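Local atomic coordinates of C-1-tetrahydrofolate synthase, cytoplasmic, putative (Trypanosoma brucei, PDB entry 4CJX), a protein that probably interconverts one-carbon derivatives of tetrahydrofolate, as an NADP-dependent methylenetetrahydrofolate dehydrogenase and a methenyltetrahydrofolate cyclohydrolase. Residues B[178-183]-B[230-235]; B[173-178]-B[251-256]. All blocks are in the same frame, centred on the assembly; numbering follows the deposited sequence. Where two conformers were deposited one is given.

Contact 1 of 2, residues B[178-183]-B[230-235]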
loop_
_atom_site.group_PDB
_atom_site.type_symbol
_atom_site.label_atom_id
_atom_site.label_comp_id
_atom_site.label_asym_id
_atom_site.label_seq_id
_atom_site.Cartn_x
_atom_site.Cartn_y
_atom_site.Cartn_z
ATOM N N SER B 178 13.566 19.723 7.273
ATOM C CA SER B 178 13.080 20.951 6.679
ATOM C C SER B 178 12.154 21.637 7.688
ATOM O O SER B 178 12.285 22.832 7.960
ATOM C CB SER B 178 12.393 20.694 5.319
ATOM O OG SER B 178 11.056 20.192 5.457
ATOM N N GLY B 179 11.260 20.850 8.274
ATOM C CA GLY B 179 10.200 21.357 9.148
ATOM C C GLY B 179 8.946 21.836 8.415
ATOM O O GLY B 179 8.104 22.458 9.023
ATOM N N VAL B 180 8.793 21.529 7.133
ATOM C CA VAL B 180 7.563 21.914 6.417
ATOM C C VAL B 180 6.307 21.187 6.940
ATOM O O VAL B 180 6.367 20.028 7.372
ATOM C CB VAL B 180 7.646 21.691 4.894
ATOM C CG1 VAL B 180 8.815 22.492 4.313
ATOM C CG2 VAL B 180 7.738 20.216 4.548
ATOM N N GLU B 181 5.181 21.885 6.897
ATOM C CA GLU B 181 3.903 21.282 7.234
ATOM C C GLU B 181 3.534 20.281 6.135
ATOM O O GLU B 181 3.811 20.516 4.966
ATOM C CB GLU B 181 2.835 22.384 7.376
ATOM C CG GLU B 181 1.460 21.890 7.807
ATOM C CD GLU B 181 1.406 21.394 9.249
ATOM O OE1 GLU B 181 2.180 21.890 10.103
ATOM O OE2 GLU B 181 0.563 20.510 9.548
ATOM N N ILE B 182 2.937 19.163 6.520
ATOM C CA ILE B 182 2.477 18.148 5.571
ATOM C C ILE B 182 0.940 18.009 5.534
ATOM O O ILE B 182 0.362 17.808 4.467
ATOM C CB ILE B 182 3.132 16.783 5.880
ATOM C CG1 ILE B 182 4.637 16.866 5.597
ATOM C CG2 ILE B 182 2.517 15.673 5.042
ATOM C CD1 ILE B 182 5.404 15.632 6.003
ATOM N N CYS B 183 0.302 18.105 6.696
ATOM C CA CYS B 183 -1.145 17.972 6.836
ATOM C C CYS B 183 -1.925 19.001 6.011
ATOM O O CYS B 183 -1.701 20.200 6.132
ATOM C CB CYS B 183 -1.519 18.133 8.315
ATOM S SG CYS B 183 -3.291 18.016 8.654
ATOM N N SER B 230 1.617 21.058 -6.537
ATOM C CA SER B 230 2.059 20.339 -5.371
ATOM C C SER B 230 2.925 21.186 -4.427
ATOM O O SER B 230 3.893 21.800 -4.844
ATOM C CB SER B 230 2.827 19.079 -5.781
ATOM O OG SER B 230 2.120 18.325 -6.748
ATOM N N ASP B 231 2.567 21.179 -3.147
ATOM C CA ASP B 231 3.367 21.768 -2.080
ATOM C C ASP B 231 4.640 20.977 -1.760
ATOM O O ASP B 231 5.612 21.528 -1.242
ATOM C CB ASP B 231 2.518 21.866 -0.808
ATOM C CG ASP B 231 1.271 22.747 -1.007
ATOM O OD1 ASP B 231 1.447 23.954 -1.339
ATOM O OD2 ASP B 231 0.131 22.226 -0.848
ATOM N N ILE B 232 4.603 19.675 -2.017
ATOM C CA ILE B 232 5.724 18.807 -1.732
ATOM C C ILE B 232 5.928 17.842 -2.892
ATOM O O ILE B 232 4.981 17.192 -3.336
ATOM C CB ILE B 232 5.507 18.000 -0.439
ATOM C CG1 ILE B 232 5.504 18.919 0.775
ATOM C CG2 ILE B 232 6.590 16.932 -0.308
ATOM C CD1 ILE B 232 4.837 18.295 1.982
ATOM N N VAL B 233 7.169 17.767 -3.375
ATOM C CA VAL B 233 7.515 16.890 -4.477
ATOM C C VAL B 233 8.540 15.839 -4.004
ATOM O O VAL B 233 9.628 16.195 -3.531
ATOM C CB VAL B 233 8.138 17.654 -5.666
ATOM C CG1 VAL B 233 8.599 16.657 -6.736
ATOM C CG2 VAL B 233 7.182 18.713 -6.250
ATOM N N VAL B 234 8.168 14.569 -4.129
ATOM C CA VAL B 234 9.060 13.471 -3.898
ATOM C C VAL B 234 9.216 12.692 -5.175
ATOM O O VAL B 234 8.341 11.920 -5.560
ATOM C CB VAL B 234 8.557 12.504 -2.818
ATOM C CG1 VAL B 234 9.589 11.416 -2.620
ATOM C CG2 VAL B 234 8.284 13.259 -1.516
ATOM N N SER B 235 10.377 12.875 -5.812
ATOM C CA SER B 235 10.662 12.235 -7.075
ATOM C C SER B 235 11.560 11.010 -6.903
ATOM O O SER B 235 12.716 11.137 -6.540
ATOM C CB SER B 235 11.331 13.215 -8.046
ATOM O OG SER B 235 11.080 12.751 -9.355
#
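Ile232, the first residue of strand 232-235, reaches from the sheet to the loop made by Val180, Glu181 and Ile182. Its CB points toward that loop but lies 5.9 Å from Val180 CG2, so contact depends on the branches beyond it. CG2 faces helix 166-178, where it comes within 4.2 Å of Leu175 CD2. CG1 lies anti to the carbonyl carbon (chi1 -67°), and a nearly extended second torsion of 160° carries CD1 outward. That terminal methyl does the touching: CD1 is 3.9 Å from Ile182 CG1 and 4.3 Å from Val180 CG2. It also abuts the backbone, with Glu181 O at 3.9 Å from Ile232 CD1. The methyl thus sits among two aliphatic side chains and a carbonyl oxygen. The Ile182 chain runs past it at about a right angle and presents its middle, CG1, rather than its end.

The receiving loop has a defined backbone. Gly179 leaves the helical region with positive phi (85°), and Ser178 OG accepts a nearly straight hydrogen bond from Val180 N, 3.1 Å long, which makes an ST turn just where helix 166-178 ends. Val180 and Ile182 also lean on Leu175 of that helix, while Asp231, next to Ile232, bonds to Arg186 N and forms a salt bridge with Lys249.

The interface is small, 102 Å² in total, of which Ile232 supplies 59 Å². It joins the link between helix 166-178 and strand 186-190 to a neighbouring strand of the parallel sheet in the NAD(P)-binding domain. Since every close approach across it involves an aliphatic methyl, the association probably rests on dispersion and the exclusion of water, with no directional bond between the two segments.

Contact 2 of 2, residues B[173-178]-B[251-256]; sequences ELLRCS and GAAVID
Leu175 lays its CD2 methyl over the outer end of Ile255, making nearly equal approaches to two successive atoms: CD2 is 3.8 Å from Ile255 CD1 and 3.9 Å from Ile255 CG1. The same methyl also makes a looser approach to Ala253 CB, at 4.5 Å. One branch of a single leucine therefore spans two residues of strand 253-256 whose CB atoms face the helix, whereas Val254 between them faces the other way.

Torsions explain the fit. The CB of Leu175 does not aim at the strand, but CG is placed beside the backbone N and the chain beyond it brings CD2 closer. In Ile255 the second torsion is folded (chi2 -58°), which turns CD1 back beside CA and presents the CG1-CD1 bond to the leucine. The two side chains meet at a slant. Leu174, from another direction on the same helix, comes near without close contact, its CB 4.6 Å from Ile255 CD1.

Two polar side chains bond back to the helix itself. Ser178 OG donates to Leu175 O at 2.7 Å, with a C=O...donor angle of 122°, and so engages the last helical turn. Arg176 NH1 meets the syn lone pair of Glu173 OE1 at 3.3 Å, close to the guanidinium plane, as a salt bridge along the helix surface.

Leu175, Ala253 and Ile255 are all buried; the two segments together bury 162 Å², and their contact forms part of the helix-on-sheet packing of the NAD(P)-binding domain. Helix 296-316 adjoins it through Val296, which touches both Leu174 and Ile255; helix 30-51 receives Glu173 and Cys177. Within the parallel sheet, strand 253-256 lies between strands 232-235 and 288-289, with helix 166-178 packed on one of its faces.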
loop_
_atom_site.group_PDB
_atom_site.type_symbol
_atom_site.label_atom_id
_atom_site.label_comp_id
_atom_site.label_asym_id
_atom_site.label_seq_id
_atom_site.Cartn_x
_atom_site.Cartn_y
_atom_site.Cartn_z
ATOM N N GLU B 173 12.571 11.701 7.016
ATOM C CA GLU B 173 13.563 12.363 7.866
ATOM C C GLU B 173 14.018 13.717 7.281
ATOM O O GLU B 173 14.227 14.681 8.025
ATOM C CB GLU B 173 14.763 11.434 8.096
ATOM C CG GLU B 173 15.943 12.042 8.849
ATOM C CD GLU B 173 15.663 12.358 10.322
ATOM O OE1 GLU B 173 14.671 11.868 10.905
ATOM O OE2 GLU B 173 16.467 13.122 10.892
ATOM N N LEU B 174 14.188 13.783 5.965
ATOM C CA LEU B 174 14.554 15.042 5.345
ATOM C C LEU B 174 13.416 16.075 5.399
ATOM O O LEU B 174 13.688 17.246 5.607
ATOM C CB LEU B 174 15.066 14.819 3.924
ATOM C CG LEU B 174 16.439 14.129 3.954
ATOM C CD1 LEU B 174 16.860 13.751 2.565
ATOM C CD2 LEU B 174 17.514 14.993 4.575
ATOM N N LEU B 175 12.158 15.635 5.258
ATOM C CA LEU B 175 10.995 16.528 5.500
ATOM C C LEU B 175 10.933 17.053 6.943
ATOM O O LEU B 175 10.634 18.225 7.198
ATOM C CB LEU B 175 9.679 15.857 5.110
ATOM C CG LEU B 175 9.521 15.650 3.598
ATOM C CD1 LEU B 175 8.295 14.806 3.271
ATOM C CD2 LEU B 175 9.440 16.969 2.843
ATOM N N ARG B 176 11.241 16.182 7.887
ATOM C CA ARG B 176 11.310 16.550 9.302
ATOM C C ARG B 176 12.382 17.639 9.531
ATOM O O ARG B 176 12.161 18.620 10.262
ATOM C CB ARG B 176 11.648 15.286 10.084
ATOM C CG ARG B 176 11.560 15.380 11.579
ATOM C CD ARG B 176 12.227 14.152 12.182
ATOM N NE ARG B 176 12.090 14.097 13.626
ATOM C CZ ARG B 176 12.598 13.131 14.390
ATOM N NH1 ARG B 176 13.296 12.127 13.848
ATOM N NH2 ARG B 176 12.412 13.163 15.705
ATOM N N CYS B 177 13.544 17.436 8.906
ATOM C CA CYS B 177 14.650 18.384 8.997
ATOM C C CYS B 177 14.265 19.741 8.408
ATOM O O CYS B 177 14.612 20.787 8.969
ATOM C CB CYS B 177 15.893 17.853 8.267
ATOM S SG CYS B 177 16.703 16.444 9.055
ATOM N N SER B 178 13.566 19.723 7.273
ATOM C CA SER B 178 13.080 20.951 6.679
ATOM C C SER B 178 12.154 21.637 7.688
ATOM O O SER B 178 12.285 22.832 7.960
ATOM C CB SER B 178 12.393 20.694 5.319
ATOM O OG SER B 178 11.056 20.192 5.457
ATOM N N GLY B 251 7.834 28.083 -3.426
ATOM C CA GLY B 251 7.819 27.730 -2.001
ATOM C C GLY B 251 7.628 26.241 -1.718
ATOM O O GLY B 251 7.515 25.837 -0.561
ATOM N N ALA B 252 7.629 25.409 -2.751
ATOM C CA ALA B 252 7.508 23.960 -2.549
ATOM C C ALA B 252 8.725 23.332 -1.842
ATOM O O ALA B 252 9.806 23.924 -1.811
ATOM C CB ALA B 252 7.261 23.277 -3.890
ATOM N N ALA B 253 8.549 22.130 -1.279
ATOM C CA ALA B 253 9.666 21.353 -0.779
ATOM C C ALA B 253 9.870 20.186 -1.727
ATOM O O ALA B 253 8.931 19.469 -2.054
ATOM C CB ALA B 253 9.428 20.879 0.648
ATOM N N VAL B 254 11.094 20.032 -2.224
ATOM C CA VAL B 254 11.382 19.099 -3.296
ATOM C C VAL B 254 12.442 18.127 -2.784
ATOM O O VAL B 254 13.533 18.552 -2.406
ATOM C CB VAL B 254 11.912 19.898 -4.510
ATOM C CG1 VAL B 254 12.356 18.999 -5.629
ATOM C CG2 VAL B 254 10.836 20.870 -4.993
ATOM N N ILE B 255 12.111 16.837 -2.786
ATOM C CA ILE B 255 12.969 15.776 -2.308
ATOM C C ILE B 255 13.291 14.883 -3.492
ATOM O O ILE B 255 12.416 14.207 -4.039
ATOM C CB ILE B 255 12.310 14.907 -1.229
ATOM C CG1 ILE B 255 11.638 15.729 -0.142
ATOM C CG2 ILE B 255 13.345 13.985 -0.605
ATOM C CD1 ILE B 255 12.543 16.697 0.581
ATOM N N ASP B 256 14.563 14.896 -3.881
ATOM C CA ASP B 256 15.029 14.182 -5.049
ATOM C C ASP B 256 15.667 12.841 -4.696
ATOM O O ASP B 256 16.829 12.783 -4.294
ATOM C CB ASP B 256 16.017 15.057 -5.824
ATOM C CG ASP B 256 16.272 14.549 -7.214
ATOM O OD1 ASP B 256 15.824 13.423 -7.521
ATOM O OD2 ASP B 256 16.926 15.274 -8.017
#

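Followed from the N terminus, the chain reaches helix 166-178 first, and residues 173-178 supply the opening side of contact 2. Ser178 belongs to both contacts and hands over to the loop of contact 1. The chain then passes through strands 186-190 and 210-214 and their helices before strand 232-235 closes contact 1, with 46 residues between its segments. Strand 253-256 follows and closes contact 2 around 72 residues, so contact 1 is nested inside. The closing strands are parallel neighbours: Val233 probably bonds through its O to Ile255 N (2.7 Å) and through its N to Ala253 O (2.8 Å). Together the contacts tie the end of one helix and its exit to adjacent strands.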